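Local atomic coordinates of motility protein B (Helicobacter pylori, PDB entry 3S06), a protein that forms, with MotA, the stator of the flagellar motor and may fasten the torque-generating machinery to the cell wall. Residues A[19-24]-A[138-143]. Sequence-based numbering, arbitrary orientation.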
loop_
_atom_site.group_PDB
_atom_site.type_symbol
_atom_site.label_atom_id
_atom_site.label_comp_id
_atom_site.label_asym_id
_atom_site.label_seq_id
_atom_site.Cartn_x
_atom_site.Cartn_y
_atom_site.Cartn_z
ATOM N N GLU A 19 11.113 12.768 -1.487
ATOM C CA GLU A 19 10.426 12.209 -0.325
ATOM C C GLU A 19 9.639 10.962 -0.733
ATOM O O GLU A 19 9.103 10.892 -1.829
ATOM C CB GLU A 19 9.472 13.231 0.320
ATOM C CG GLU A 19 8.541 12.597 1.386
ATOM C CD GLU A 19 7.560 13.546 2.104
ATOM O OE1 GLU A 19 7.238 14.651 1.607
ATOM O OE2 GLU A 19 7.091 13.159 3.202
ATOM N N GLN A 20 9.580 9.975 0.147
ATOM C CA GLN A 20 8.794 8.774 -0.134
ATOM C C GLN A 20 7.615 8.719 0.826
ATOM O O GLN A 20 7.772 8.945 2.029
ATOM C CB GLN A 20 9.658 7.503 0.016
ATOM C CG GLN A 20 8.916 6.239 -0.430
ATOM C CD GLN A 20 9.775 4.974 -0.408
ATOM O OE1 GLN A 20 10.645 4.812 0.442
ATOM N NE2 GLN A 20 9.517 4.081 -1.351
ATOM N N ILE A 21 6.426 8.424 0.301
ATOM C CA ILE A 21 5.330 7.986 1.172
ATOM C C ILE A 21 4.929 6.590 0.728
ATOM O O ILE A 21 5.436 6.082 -0.277
ATOM C CB ILE A 21 4.136 8.982 1.174
ATOM C CG1 ILE A 21 3.563 9.161 -0.240
ATOM C CG2 ILE A 21 4.595 10.318 1.769
ATOM C CD1 ILE A 21 2.242 10.025 -0.247
ATOM N N ASP A 22 4.058 5.950 1.480
ATOM C CA ASP A 22 3.814 4.538 1.212
ATOM C C ASP A 22 3.099 4.293 -0.107
ATOM O O ASP A 22 3.229 3.201 -0.667
ATOM C CB ASP A 22 3.165 3.851 2.412
ATOM C CG ASP A 22 4.070 3.912 3.652
ATOM O OD1 ASP A 22 5.207 4.447 3.538
ATOM O OD2 ASP A 22 3.666 3.399 4.694
ATOM N N GLN A 23 2.415 5.315 -0.636
ATOM C CA GLN A 23 1.754 5.175 -1.949
ATOM C C GLN A 23 2.508 5.775 -3.150
ATOM O O GLN A 23 2.035 5.690 -4.293
ATOM C CB GLN A 23 0.343 5.751 -1.899
ATOM C CG GLN A 23 0.291 7.257 -1.771
ATOM C CD GLN A 23 -1.136 7.701 -1.669
ATOM O OE1 GLN A 23 -1.825 7.848 -2.682
ATOM N NE2 GLN A 23 -1.602 7.913 -0.432
ATOM N N GLY A 24 3.670 6.387 -2.926
ATOM C CA GLY A 24 4.398 6.886 -4.084
ATOM C C GLY A 24 5.596 7.720 -3.739
ATOM O O GLY A 24 6.005 7.780 -2.584
ATOM N N GLU A 138 5.150 20.004 -6.651
ATOM C CA GLU A 138 5.606 18.639 -6.446
ATOM C C GLU A 138 5.365 17.803 -7.669
ATOM O O GLU A 138 4.385 18.021 -8.389
ATOM C CB GLU A 138 4.786 17.995 -5.315
ATOM C CG GLU A 138 5.130 18.527 -3.964
ATOM C CD GLU A 138 4.366 17.850 -2.843
ATOM O OE1 GLU A 138 3.428 17.047 -3.111
ATOM O OE2 GLU A 138 4.732 18.139 -1.689
ATOM N N ILE A 139 6.259 16.859 -7.940
ATOM C CA ILE A 139 5.932 15.860 -8.944
ATOM C C ILE A 139 5.734 14.567 -8.174
ATOM O O ILE A 139 6.628 14.095 -7.463
ATOM C CB ILE A 139 7.000 15.711 -10.032
ATOM C CG1 ILE A 139 7.315 17.066 -10.655
ATOM C CG2 ILE A 139 6.514 14.721 -11.133
ATOM C CD1 ILE A 139 8.463 17.015 -11.591
ATOM N N PHE A 140 4.538 14.018 -8.310
ATOM C CA PHE A 140 4.122 12.850 -7.514
ATOM C C PHE A 140 3.973 11.672 -8.464
ATOM O O PHE A 140 3.268 11.777 -9.495
ATOM C CB PHE A 140 2.806 13.166 -6.801
ATOM C CG PHE A 140 2.228 11.996 -6.037
ATOM C CD1 PHE A 140 2.926 11.432 -4.978
ATOM C CD2 PHE A 140 0.986 11.464 -6.387
ATOM C CE1 PHE A 140 2.376 10.335 -4.259
ATOM C CE2 PHE A 140 0.435 10.388 -5.670
ATOM C CZ PHE A 140 1.161 9.821 -4.609
ATOM N N PHE A 141 4.664 10.581 -8.129
ATOM C CA PHE A 141 4.694 9.378 -8.947
ATOM C C PHE A 141 3.905 8.282 -8.247
ATOM O O PHE A 141 4.210 7.925 -7.113
ATOM C CB PHE A 141 6.129 8.904 -9.146
ATOM C CG PHE A 141 7.012 9.923 -9.819
ATOM C CD1 PHE A 141 7.249 9.838 -11.188
ATOM C CD2 PHE A 141 7.617 10.942 -9.088
ATOM C CE1 PHE A 141 8.074 10.779 -11.824
ATOM C CE2 PHE A 141 8.436 11.881 -9.705
ATOM C CZ PHE A 141 8.678 11.788 -11.068
ATOM N N SER A 142 2.917 7.716 -8.932
ATOM C CA SER A 142 2.039 6.714 -8.304
ATOM C C SER A 142 1.533 5.719 -9.348
ATOM O O SER A 142 1.911 5.798 -10.505
ATOM C CB SER A 142 0.842 7.390 -7.624
ATOM O OG SER A 142 -0.014 7.949 -8.614
ATOM N N THR A 143 0.732 4.731 -8.930
ATOM C CA THR A 143 -0.002 3.895 -9.892
ATOM C C THR A 143 -1.464 3.774 -9.429
ATOM O O THR A 143 -1.793 4.208 -8.337
ATOM C CB THR A 143 0.614 2.477 -10.074
ATOM O OG1 THR A 143 0.391 1.703 -8.890
ATOM C CG2 THR A 143 2.126 2.527 -10.374
HETATM O O HOH W 1 0.053 4.615 -5.783
#
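Phe140 reaches from strand 137-142 to the turn of a beta hairpin, where the far end of its ring meets Gln23, Gly24 and Ile21. With CG anti to the backbone N (chi1 176°), the ring extends across to the turn. Gln23 CG lies at the ring edge, near its plane, 3.9 Å from Phe140 CZ. The Gln23 side chain crosses the phenylalanine at about a right angle, its amide plane turned 64° from the ring. Its NE2 is hydrogen-bonded to Ser142 OG of a second subunit, which holds the amide end while the aliphatic part packs on Phe140. From an oblique direction, Ile21 CD1 adds an apolar contact of 4.0 Å to Phe140 CE1.

Gly24 CA also approaches CE1 obliquely and makes a CA-H...O contact of 3.2 Å with Phe141 O, bent at the hydrogen (123°). With no side chain in the way, the Gly24 backbone comes close to both that carbonyl and the ring; its chain is almost fully extended. Ile21 to Gly24 form a type I turn, closed by the Gly24 N to Ile21 O hydrogen bond of 3.2 Å; the reverse bond, Ile21 N to Gly24 O at 3.0 Å, completes the pair at the base of the turn. At the turn, one water joins the two segments: it donates to Gln23 O at 2.7 Å and accepts from Thr143 N at 3.2 Å.

The contact lies in the periplasmic, OmpA-like part of MotB, within a mixed sheet. Strand 24-29 runs between strands 18-21 and 137-142, so Phe140 spans a neighbouring strand to reach Ile21. Next on the sheet comes strand 66-74, whose Arg70 makes a cation-pi interaction with Phe140; Phe141 packs on Leu27 of strand 24-29 and Ile67 of strand 66-74.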